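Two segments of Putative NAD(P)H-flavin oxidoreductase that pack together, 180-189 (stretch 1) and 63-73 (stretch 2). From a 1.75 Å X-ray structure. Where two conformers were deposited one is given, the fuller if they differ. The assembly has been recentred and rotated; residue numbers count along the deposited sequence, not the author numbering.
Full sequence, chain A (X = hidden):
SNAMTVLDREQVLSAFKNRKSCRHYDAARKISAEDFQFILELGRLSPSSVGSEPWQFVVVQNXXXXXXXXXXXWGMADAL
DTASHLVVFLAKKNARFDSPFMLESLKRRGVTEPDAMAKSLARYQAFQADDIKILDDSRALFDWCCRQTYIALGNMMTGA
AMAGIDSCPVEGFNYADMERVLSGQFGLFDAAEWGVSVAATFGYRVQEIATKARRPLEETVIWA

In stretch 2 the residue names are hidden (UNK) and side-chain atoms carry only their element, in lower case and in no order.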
# COMPACT_ATOMS: atom_id res chain seq x y z
N ARG A 180 3.76 -17.58 -15.02
CA ARG A 180 3.97 -18.46 -16.17
C ARG A 180 3.11 -18.04 -17.36
O ARG A 180 3.60 -17.95 -18.49
CB ARG A 180 3.67 -19.91 -15.78
CG ARG A 180 3.48 -20.86 -16.97
CD ARG A 180 2.99 -22.23 -16.51
NE ARG A 180 1.53 -22.29 -16.39
CZ ARG A 180 0.87 -23.16 -15.62
NH1 ARG A 180 1.54 -24.04 -14.88
NH2 ARG A 180 -0.45 -23.13 -15.57
N VAL A 181 1.83 -17.76 -17.12
CA VAL A 181 0.91 -17.41 -18.21
C VAL A 181 1.21 -16.01 -18.75
O VAL A 181 1.33 -15.81 -19.96
CB VAL A 181 -0.55 -17.54 -17.74
CG1 VAL A 181 -1.49 -16.90 -18.76
CG2 VAL A 181 -0.92 -19.00 -17.51
N LEU A 182 1.31 -15.02 -17.86
CA LEU A 182 1.50 -13.65 -18.33
C LEU A 182 2.86 -13.46 -18.99
O LEU A 182 2.98 -12.78 -20.01
CB LEU A 182 1.35 -12.66 -17.18
CG LEU A 182 -0.03 -12.56 -16.53
CD1 LEU A 182 -0.02 -11.43 -15.51
CD2 LEU A 182 -1.12 -12.34 -17.57
N SER A 183 3.92 -14.04 -18.40
CA SER A 183 5.25 -13.85 -18.96
C SER A 183 5.65 -14.93 -19.94
O SER A 183 6.26 -14.64 -20.98
CB SER A 183 6.29 -13.79 -17.85
OG SER A 183 7.57 -13.88 -18.44
N GLY A 184 5.35 -16.19 -19.64
CA GLY A 184 5.81 -17.26 -20.50
C GLY A 184 4.91 -17.45 -21.71
O GLY A 184 5.39 -17.47 -22.84
N GLN A 185 3.61 -17.58 -21.46
CA GLN A 185 2.68 -17.89 -22.54
C GLN A 185 2.40 -16.67 -23.42
O GLN A 185 2.31 -16.80 -24.64
CB GLN A 185 1.37 -18.44 -21.95
CG GLN A 185 0.33 -18.82 -22.99
CD GLN A 185 -0.89 -19.50 -22.39
OE1 GLN A 185 -0.87 -19.94 -21.24
NE2 GLN A 185 -1.96 -19.59 -23.17
N PHE A 186 2.27 -15.48 -22.83
CA PHE A 186 1.90 -14.29 -23.59
C PHE A 186 3.02 -13.26 -23.70
O PHE A 186 2.82 -12.22 -24.34
CB PHE A 186 0.64 -13.66 -23.00
CG PHE A 186 -0.59 -14.53 -23.15
CD1 PHE A 186 -1.22 -14.66 -24.38
CD2 PHE A 186 -1.10 -15.25 -22.06
CE1 PHE A 186 -2.33 -15.46 -24.54
CE2 PHE A 186 -2.22 -16.06 -22.21
CZ PHE A 186 -2.84 -16.18 -23.44
N GLY A 187 4.19 -13.53 -23.12
CA GLY A 187 5.36 -12.69 -23.34
C GLY A 187 5.16 -11.23 -22.99
O GLY A 187 5.69 -10.35 -23.68
N LEU A 188 4.42 -10.95 -21.91
CA LEU A 188 4.09 -9.58 -21.56
C LEU A 188 5.22 -8.88 -20.81
O LEU A 188 5.31 -7.65 -20.85
CB LEU A 188 2.82 -9.53 -20.72
CG LEU A 188 1.57 -10.15 -21.37
CD1 LEU A 188 0.38 -10.04 -20.44
CD2 LEU A 188 1.28 -9.49 -22.71
N PHE A 189 6.08 -9.63 -20.12
CA PHE A 189 7.19 -9.03 -19.41
C PHE A 189 8.29 -10.06 -19.22
O PHE A 189 8.07 -11.27 -19.35
CB PHE A 189 6.75 -8.45 -18.05
CG PHE A 189 6.19 -9.47 -17.08
CD1 PHE A 189 7.02 -10.14 -16.19
CD2 PHE A 189 4.83 -9.73 -17.04
CE1 PHE A 189 6.51 -11.07 -15.30
CE2 PHE A 189 4.31 -10.65 -16.15
CZ PHE A 189 5.15 -11.33 -15.27
N UNK A 63 -9.70 -10.95 -23.61
CA UNK A 63 -10.40 -12.06 -22.96
C UNK A 63 -9.72 -13.42 -23.13
O UNK A 63 -10.00 -14.33 -22.34
c UNK A 63 -11.79 -12.02 -23.61
c UNK A 63 -11.53 -11.39 -24.97
c UNK A 63 -10.49 -10.34 -24.69
N UNK A 64 -8.84 -13.59 -24.14
CA UNK A 64 -8.07 -14.83 -24.21
C UNK A 64 -7.16 -14.98 -23.00
O UNK A 64 -7.00 -16.07 -22.45
c UNK A 64 -6.41 -16.20 -25.59
c UNK A 64 -5.30 -16.16 -26.65
c UNK A 64 -7.21 -14.88 -25.49
o UNK A 64 -4.82 -17.25 -27.04
o UNK A 64 -4.90 -15.06 -27.08
N UNK A 65 -6.55 -13.87 -22.57
CA UNK A 65 -5.69 -13.92 -21.40
C UNK A 65 -6.54 -14.11 -20.15
O UNK A 65 -6.23 -14.94 -19.30
c UNK A 65 -3.02 -11.32 -22.50
c UNK A 65 -4.83 -12.66 -21.32
c UNK A 65 -3.96 -12.69 -20.06
c UNK A 65 -3.95 -12.54 -22.56
N UNK A 66 -7.66 -13.39 -20.05
CA UNK A 66 -8.52 -13.56 -18.88
C UNK A 66 -8.98 -15.00 -18.74
O UNK A 66 -8.98 -15.56 -17.63
n UNK A 66 -10.42 -8.93 -18.59
n UNK A 66 -12.56 -8.46 -17.92
c UNK A 66 -10.68 -10.37 -18.66
c UNK A 66 -9.39 -11.16 -18.77
n UNK A 66 -11.05 -6.75 -18.21
c UNK A 66 -11.35 -8.04 -18.25
c UNK A 66 -9.72 -12.63 -18.97
N UNK A 67 -9.38 -15.64 -19.84
CA UNK A 67 -9.80 -17.03 -19.77
C UNK A 67 -8.64 -17.95 -19.42
O UNK A 67 -8.84 -18.98 -18.77
c UNK A 67 -12.87 -17.32 -20.48
c UNK A 67 -11.76 -16.77 -21.34
o UNK A 67 -13.74 -16.58 -20.03
n UNK A 67 -12.86 -18.63 -20.25
c UNK A 67 -10.44 -17.45 -21.09
N UNK A 68 -7.42 -17.58 -19.83
CA UNK A 68 -6.26 -18.42 -19.54
C UNK A 68 -5.91 -18.43 -18.05
O UNK A 68 -5.38 -19.43 -17.55
c UNK A 68 -5.05 -17.96 -20.35
N UNK A 69 -6.17 -17.32 -17.34
CA UNK A 69 -5.82 -17.26 -15.93
C UNK A 69 -6.97 -17.67 -15.03
O UNK A 69 -6.75 -17.96 -13.84
c UNK A 69 -6.39 -14.79 -15.80
c UNK A 69 -5.31 -15.85 -15.55
c UNK A 69 -4.03 -15.51 -16.31
c UNK A 69 -5.94 -13.38 -15.49
N UNK A 70 -8.19 -17.74 -15.56
CA UNK A 70 -9.34 -18.10 -14.74
C UNK A 70 -9.20 -19.41 -13.96
O UNK A 70 -9.56 -19.42 -12.77
c UNK A 70 -13.37 -17.38 -16.52
c UNK A 70 -10.59 -18.12 -15.63
c UNK A 70 -13.04 -18.69 -15.83
c UNK A 70 -11.85 -18.55 -14.89
n UNK A 70 -14.46 -17.58 -17.53
N UNK A 71 -8.68 -20.51 -14.53
CA UNK A 71 -8.65 -21.77 -13.78
C UNK A 71 -7.87 -21.72 -12.48
O UNK A 71 -8.13 -22.55 -11.59
c UNK A 71 -8.18 -20.70 -15.91
c UNK A 71 -8.00 -22.75 -14.77
c UNK A 71 -8.26 -22.17 -16.10
N UNK A 72 -6.91 -20.80 -12.31
CA UNK A 72 -6.19 -20.70 -11.05
C UNK A 72 -6.42 -19.38 -10.34
O UNK A 72 -5.69 -19.06 -9.39
c UNK A 72 -3.85 -20.48 -13.61
c UNK A 72 -4.69 -20.93 -11.28
c UNK A 72 -4.07 -20.02 -12.31
c UNK A 72 -2.89 -18.36 -14.24
c UNK A 72 -3.10 -17.89 -12.95
c UNK A 72 -3.26 -19.65 -14.58
c UNK A 72 -3.67 -18.73 -11.98
N UNK A 73 -7.43 -18.61 -10.75
CA UNK A 73 -7.68 -17.31 -10.15
C UNK A 73 -9.00 -17.28 -9.39
O UNK A 73 -9.87 -16.44 -9.65
c UNK A 73 -7.66 -16.23 -11.23
o UNK A 73 -6.36 -16.10 -11.77

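Position 63 has three side-chain carbons that close a ring onto its own backbone N. Nothing of stretch 1 is near. It is Pro63, at the start of the helix.

Position 64 has three carbons, the third carrying two oxygens. One oxygen lies at the edge of the Phe186 ring, near its plane. A carboxylate on this three-carbon chain makes it Glu64. Glu64 OE1 is 3.6 Å from Phe186 CE1.

Position 65 has four carbons, forked at the first, with one arm two carbons long. The inner carbon of the long arm sits over one face of the Phe186 ring; the short arm meets Leu182, and the tip of the long arm meets Leu188. This is Ile65. Its CG1 is 3.7 Å from the centroid of the Phe186 ring and 2° off the ring normal, a CH-pi contact. Its CG2 is 3.8 Å from Leu182 CD2.

Position 66 has three carbons, a nitrogen, then a carbon with two more nitrogens. That guanidinium marks Arg66. It is out of reach of stretch 1; its guanidinium is hydrogen-bonded elsewhere in the structure.

Position 67 has three carbons, the third carrying one oxygen and one nitrogen. It does not reach stretch 1. It is Gln67.

Position 68 has a single carbon, CB. The CB of position 68 is 3.9 Å from Phe186 CE2 and 4.0 Å from Val181 CG1. It is Ala68.

Position 69 again has four carbons, forked at the first, with one arm of two. The short arm meets Val181. This is Ile69, with CG2 3.8 Å from Val181 CG1.

Position 70 has four carbons in a row ending in nitrogen, out of reach of stretch 1. It is Lys70.

Position 71 has three carbons closing onto the backbone N, also out of reach. It is Pro71.

Position 72 has one carbon, then a ring of six carbons without oxygen. The ring edge meets Val181. It is Phe72, with CE2 3.8 Å from Val181 CG2.

Position 73 has one carbon and one oxygen. It is Ser73. Its OG donates to Ile69 O at 2.8 Å, within its own stretch.

The contact is mainly apolar, and no hydrogen bond crosses it. The two helices run at 128°, with axes 10.4 Å apart at closest approach. Val181 points at stretch 2 and touches Ala68, Ile69 and Phe72. Just past its helix, Phe186 lays one ring face over Ile65, while Glu64 and Ala68 lie at the ring edge. Leu182 and Leu188 add further contacts to Ile65. The positive phi of Gly187, which favours glycine, marks where the chain leaves helical geometry. Together the stretches bury 382 Å².

Stretch 2, residues 63-73: PEIRQAIKPFS
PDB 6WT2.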